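Putative uronate isomerase (Thermotoga maritima, PDB 4NAR) is of uncertain function but may interconvert the two enantiomers of lactate, as lactate racemases do. Local coordinates at residues Val34-Tyr39 against Glu82-Ile87; Asp38-Asp43 against Gly71-Met76. One frame throughout, in Å; residues are numbered along the deposited sequence.

Contact 1 of 2, residues Val34-Tyr39 against Glu82-Ile87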
# COMPACT_ATOMS: atom_id res chain seq x y z
N VAL A 34 -13.06 11.62 -8.10
CA VAL A 34 -12.98 10.41 -7.31
C VAL A 34 -11.57 9.85 -7.36
O VAL A 34 -11.09 9.42 -8.42
CB VAL A 34 -14.02 9.33 -7.74
CG1 VAL A 34 -13.84 8.04 -6.92
CG2 VAL A 34 -15.44 9.86 -7.59
N VAL A 35 -10.91 9.86 -6.21
CA VAL A 35 -9.59 9.26 -6.04
C VAL A 35 -9.78 7.83 -5.51
O VAL A 35 -10.47 7.63 -4.50
CB VAL A 35 -8.70 10.13 -5.10
CG1 VAL A 35 -7.33 9.50 -4.92
CG2 VAL A 35 -8.55 11.56 -5.64
N HIS A 36 -9.19 6.85 -6.20
CA HIS A 36 -9.43 5.44 -5.91
C HIS A 36 -8.14 4.63 -5.87
O HIS A 36 -7.10 5.09 -6.36
CB HIS A 36 -10.37 4.82 -6.96
CG HIS A 36 -9.88 4.98 -8.37
ND1 HIS A 36 -9.03 4.07 -8.97
CD2 HIS A 36 -10.12 5.95 -9.29
CE1 HIS A 36 -8.75 4.49 -10.20
NE2 HIS A 36 -9.40 5.61 -10.42
N THR A 37 -8.23 3.42 -5.32
CA THR A 37 -7.13 2.46 -5.28
C THR A 37 -6.89 1.88 -6.68
O THR A 37 -7.73 2.05 -7.59
CB THR A 37 -7.42 1.31 -4.27
OG1 THR A 37 -8.60 0.59 -4.68
CG2 THR A 37 -7.64 1.86 -2.86
N ASP A 38 -5.78 1.17 -6.85
CA ASP A 38 -5.43 0.67 -8.19
C ASP A 38 -5.66 -0.85 -8.30
O ASP A 38 -6.20 -1.46 -7.36
CB ASP A 38 -4.00 1.06 -8.59
CG ASP A 38 -2.95 0.44 -7.69
OD1 ASP A 38 -3.35 -0.23 -6.70
OD2 ASP A 38 -1.72 0.63 -7.94
N TYR A 39 -5.26 -1.43 -9.43
CA TYR A 39 -5.49 -2.86 -9.73
C TYR A 39 -4.88 -3.74 -8.64
O TYR A 39 -5.21 -4.93 -8.52
CB TYR A 39 -4.89 -3.23 -11.10
CG TYR A 39 -3.37 -3.30 -11.07
CD1 TYR A 39 -2.60 -2.15 -11.22
CD2 TYR A 39 -2.70 -4.51 -10.86
CE1 TYR A 39 -1.21 -2.20 -11.16
CE2 TYR A 39 -1.31 -4.57 -10.81
CZ TYR A 39 -0.58 -3.41 -10.97
OH TYR A 39 0.81 -3.45 -10.91
N GLU A 82 -12.42 0.73 -15.54
CA GLU A 82 -13.78 0.22 -15.67
C GLU A 82 -14.04 -0.89 -14.66
O GLU A 82 -15.05 -0.85 -13.94
CB GLU A 82 -14.02 -0.33 -17.07
CG GLU A 82 -13.92 0.70 -18.18
CD GLU A 82 -14.27 0.11 -19.54
OE1 GLU A 82 -13.34 -0.34 -20.25
OE2 GLU A 82 -15.46 0.10 -19.91
N LYS A 83 -13.14 -1.87 -14.60
CA LYS A 83 -13.28 -2.96 -13.66
C LYS A 83 -13.28 -2.45 -12.22
O LYS A 83 -14.11 -2.87 -11.40
CB LYS A 83 -12.19 -4.03 -13.86
CG LYS A 83 -12.16 -5.10 -12.75
CD LYS A 83 -11.59 -6.44 -13.21
CE LYS A 83 -10.07 -6.38 -13.45
NZ LYS A 83 -9.49 -7.74 -13.74
N LYS A 84 -12.35 -1.55 -11.91
CA LYS A 84 -12.21 -1.03 -10.55
C LYS A 84 -13.43 -0.22 -10.09
O LYS A 84 -13.85 -0.29 -8.93
CB LYS A 84 -10.95 -0.16 -10.45
CG LYS A 84 -10.81 0.56 -9.12
CD LYS A 84 -10.85 -0.41 -7.96
CE LYS A 84 -9.52 -0.47 -7.27
NZ LYS A 84 -8.85 -1.75 -7.43
N LEU A 85 -13.99 0.56 -11.01
CA LEU A 85 -15.02 1.52 -10.62
C LEU A 85 -16.43 0.97 -10.85
O LEU A 85 -17.39 1.43 -10.22
CB LEU A 85 -14.82 2.83 -11.38
CG LEU A 85 -13.47 3.49 -11.05
CD1 LEU A 85 -13.20 4.76 -11.88
CD2 LEU A 85 -13.39 3.78 -9.53
N GLY A 86 -16.52 -0.02 -11.73
CA GLY A 86 -17.80 -0.52 -12.19
C GLY A 86 -18.50 0.52 -13.04
O GLY A 86 -19.73 0.60 -13.07
N ILE A 87 -17.71 1.34 -13.74
CA ILE A 87 -18.24 2.40 -14.60
C ILE A 87 -17.66 2.24 -16.02
O ILE A 87 -16.46 2.00 -16.17
CB ILE A 87 -17.90 3.80 -14.05
CG1 ILE A 87 -18.35 3.92 -12.59
CG2 ILE A 87 -18.53 4.89 -14.91
CD1 ILE A 87 -18.10 5.31 -11.96
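His36, on parallel strand 31-36, turns its imidazole onto Leu85 in the last turn of helix 78-85. This is strand-on-helix packing in an alpha/beta fold: the helix follows the neighbouring parallel strand 63-68 and lies against strand 31-36 near its exit loop. Leu85 CD2 sits over one face of the imidazole, offset toward the rim, in a CH-pi contact 4.1 Å from the ring centroid. Lys84 CG comes obliquely to the same ring, 3.9 Å from ND1. CG of His36 stands between the backbone N and the carbonyl carbon (chi1 56°), which puts the imidazole beside its own chain; ND1 donates to Thr37 O at 2.8 Å in a nearly straight bond of 165°, in the ring plane. NE2 bonds to Thr66 on strand 63-68, so both nitrogens fix the ring's rotation. Thr37 comes next. Its hydroxyl is bonded to Asp43, and the lysine chain crosses it at about a right angle, Lys84 CE packing tightly at 2.9 Å from Thr37 OG1. Lys84 gets past by bending at each torsion beyond chi1, and its ammonium then bridges two carbonyls of the following loop, those of Asp38 and Arg41. An alanine here would probably leave both carbonyls without their ammonium partner and open a gap beside Thr37 where the methylenes now pack. At Asp38 the chain offers its carbonyl while its CB points away from the helix: Lys84 NZ donates to Asp38 O at 2.7 Å from well above the carbonyl plane, 62° out of it.

Contact 2 of 2, residues Asp38-Asp43 against Gly71-Met76. With SO4 (sulfate ion), chain B; ACT (acetate ion), chain E; SO4 (sulfate ion), chain C.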
# COMPACT_ATOMS: atom_id res chain seq x y z
N ASP A 38 -5.78 1.17 -6.85
CA ASP A 38 -5.43 0.67 -8.19
C ASP A 38 -5.66 -0.85 -8.30
O ASP A 38 -6.20 -1.46 -7.36
CB ASP A 38 -4.00 1.06 -8.59
CG ASP A 38 -2.95 0.44 -7.69
OD1 ASP A 38 -3.35 -0.23 -6.70
OD2 ASP A 38 -1.72 0.63 -7.94
N TYR A 39 -5.26 -1.43 -9.43
CA TYR A 39 -5.49 -2.86 -9.73
C TYR A 39 -4.88 -3.74 -8.64
O TYR A 39 -5.21 -4.93 -8.52
CB TYR A 39 -4.89 -3.23 -11.10
CG TYR A 39 -3.37 -3.30 -11.07
CD1 TYR A 39 -2.60 -2.15 -11.22
CD2 TYR A 39 -2.70 -4.51 -10.86
CE1 TYR A 39 -1.21 -2.20 -11.16
CE2 TYR A 39 -1.31 -4.57 -10.81
CZ TYR A 39 -0.58 -3.41 -10.97
OH TYR A 39 0.81 -3.45 -10.91
N THR A 40 -3.97 -3.13 -7.88
CA THR A 40 -3.20 -3.79 -6.84
C THR A 40 -4.06 -4.07 -5.60
O THR A 40 -3.75 -4.96 -4.79
CB THR A 40 -1.95 -2.90 -6.51
OG1 THR A 40 -0.76 -3.50 -7.05
CG2 THR A 40 -1.80 -2.60 -5.01
N ARG A 41 -5.15 -3.32 -5.46
CA ARG A 41 -6.06 -3.49 -4.32
C ARG A 41 -7.33 -4.24 -4.69
O ARG A 41 -8.14 -3.75 -5.49
CB ARG A 41 -6.44 -2.14 -3.71
CG ARG A 41 -5.25 -1.38 -3.15
CD ARG A 41 -4.89 -1.91 -1.77
NE ARG A 41 -3.95 -1.01 -1.11
CZ ARG A 41 -4.30 0.04 -0.38
NH1 ARG A 41 -5.59 0.34 -0.18
NH2 ARG A 41 -3.35 0.80 0.17
N VAL A 42 -7.51 -5.42 -4.12
CA VAL A 42 -8.76 -6.16 -4.29
C VAL A 42 -9.72 -5.76 -3.16
O VAL A 42 -9.51 -6.12 -1.99
CB VAL A 42 -8.52 -7.69 -4.34
CG1 VAL A 42 -9.78 -8.44 -4.82
CG2 VAL A 42 -7.34 -8.00 -5.27
N ASP A 43 -10.75 -5.01 -3.52
CA ASP A 43 -11.68 -4.43 -2.54
C ASP A 43 -13.05 -4.27 -3.18
O ASP A 43 -13.29 -4.79 -4.28
CB ASP A 43 -11.14 -3.09 -2.01
CG ASP A 43 -10.85 -2.06 -3.13
OD1 ASP A 43 -11.63 -1.94 -4.12
OD2 ASP A 43 -9.83 -1.34 -3.01
N GLY A 71 0.63 5.52 -6.30
CA GLY A 71 1.95 5.52 -5.68
C GLY A 71 3.00 5.36 -6.78
O GLY A 71 2.89 5.99 -7.84
N THR A 72 4.01 4.51 -6.56
CA THR A 72 5.01 4.26 -7.61
C THR A 72 4.57 3.21 -8.64
O THR A 72 5.31 2.93 -9.59
CB THR A 72 6.38 3.81 -7.04
OG1 THR A 72 6.20 2.64 -6.24
CG2 THR A 72 7.02 4.91 -6.20
N HIS A 73 3.39 2.61 -8.44
CA HIS A 73 2.92 1.52 -9.31
C HIS A 73 2.64 1.95 -10.75
O HIS A 73 2.45 3.14 -11.02
CB HIS A 73 1.64 0.89 -8.76
CG HIS A 73 1.76 0.38 -7.36
ND1 HIS A 73 0.67 -0.04 -6.63
CD2 HIS A 73 2.84 0.23 -6.55
CE1 HIS A 73 1.07 -0.44 -5.43
NE2 HIS A 73 2.38 -0.28 -5.36
N ARG A 74 2.57 0.97 -11.65
CA ARG A 74 2.35 1.23 -13.08
C ARG A 74 1.03 1.95 -13.33
O ARG A 74 0.12 1.93 -12.49
CB ARG A 74 2.41 -0.06 -13.92
CG ARG A 74 1.35 -1.14 -13.56
CD ARG A 74 1.27 -2.21 -14.68
NE ARG A 74 0.26 -3.25 -14.43
CZ ARG A 74 -1.04 -3.13 -14.72
NH1 ARG A 74 -1.50 -2.01 -15.27
NH2 ARG A 74 -1.88 -4.13 -14.45
N THR A 75 0.94 2.59 -14.50
CA THR A 75 -0.31 3.18 -14.93
C THR A 75 -1.29 2.06 -15.25
O THR A 75 -0.90 0.93 -15.58
CB THR A 75 -0.13 4.02 -16.21
OG1 THR A 75 0.57 3.23 -17.20
CG2 THR A 75 0.68 5.26 -15.90
N MSE A 76 -2.58 2.38 -15.14
CA MSE A 76 -3.62 1.43 -15.48
C MSE A 76 -4.19 1.68 -16.86
O MSE A 76 -4.29 2.83 -17.32
CB MSE A 76 -4.74 1.47 -14.45
CG MSE A 76 -4.57 0.37 -13.40
SE MSE A 76 -5.53 0.82 -11.81
CE MSE A 76 -7.34 0.44 -12.33
S SO4 B . 4.90 2.90 -3.01
O1 SO4 B . 4.76 3.64 -1.74
O2 SO4 B . 3.83 3.31 -3.93
O3 SO4 B . 6.23 3.19 -3.59
O4 SO4 B . 4.80 1.45 -2.74
C ACT E . -4.91 3.28 0.36
O ACT E . -4.15 3.02 1.32
OXT ACT E . -6.12 3.22 0.63
CH3 ACT E . -4.37 3.65 -1.00
S SO4 C . -0.16 -0.76 -0.93
O1 SO4 C . -0.98 0.03 0.02
O2 SO4 C . -0.41 -0.28 -2.30
O3 SO4 C . 1.28 -0.66 -0.64
O4 SO4 C . -0.59 -2.16 -0.81
O HOH W 1 -1.66 1.80 -10.43
O HOH W 2 2.84 -1.84 -10.73
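Tyr39 lies under Arg74 where two loops meet, one after strand 31-36 and the other after strand 63-68. Both loops leave the C-terminal ends of adjacent parallel strands, the usual place for a site in an alpha/beta fold. From its CB, Tyr39 passes the selenium of Met76, a selenomethionine, whose SE is also 3.3 Å from Tyr39 N. CG stands between the backbone N and the carbonyl carbon (chi1 73°), and from there CD1 meets Met76 CG at 3.9 Å. The guanidinium of Arg74 lies flat on one face of the ring, planes 16° apart, as a cation-pi stack with NH2 over the centre, 3.5 Å above the ring plane. Thr40 OG1, a buried hydroxyl with no polar partner in the model, is near the rim of the opposite face. At the tip, Tyr39 OH touches Arg74 CG at 3.6 Å and shares a water with Arg74 N. Salt bridges from NE to Asp280 and from NH2 to Glu80, with a bond from NH1 to Thr75 O, fix how the guanidinium is turned over the ring. Beside this stack, His73 ND1 donates to the syn lone pair of Asp38 OD2 at 2.8 Å, with ring and carboxylate nearly coplanar; a second water ties OD2 to Arg74 O. Thr40 CG2 packs against His73 CE1 at 3.6 Å. Two sulfates, probably from the crystallisation liquor, lie near the far part of the imidazole without bonding to it, one held by Thr72 and the other by Arg41, which is consistent with a pocket that accepts anions.

Contacts 1 and 2 start from the same run of chain and share Asp38 and Tyr39, but they use it differently. Contact 1 is buried: strand 31-36 and its exit rest on helix 78-85 through aliphatic carbon, an imidazole face and one ammonium. Contact 2 is partly buried and joins two loops, with charge, water and a flat stack added to the packing of Met76. Bound anions lie close to both, but Arg41 and Thr72 of contact 2 bond them. Asp38 is divided, its carbonyl serving the helix and its carboxylate the second loop. The two contacts also touch: Lys84 CB packs on Met76 CE, Lys84 NZ bonds Arg41 O, and Thr37 OG1 bonds Asp43 OD2.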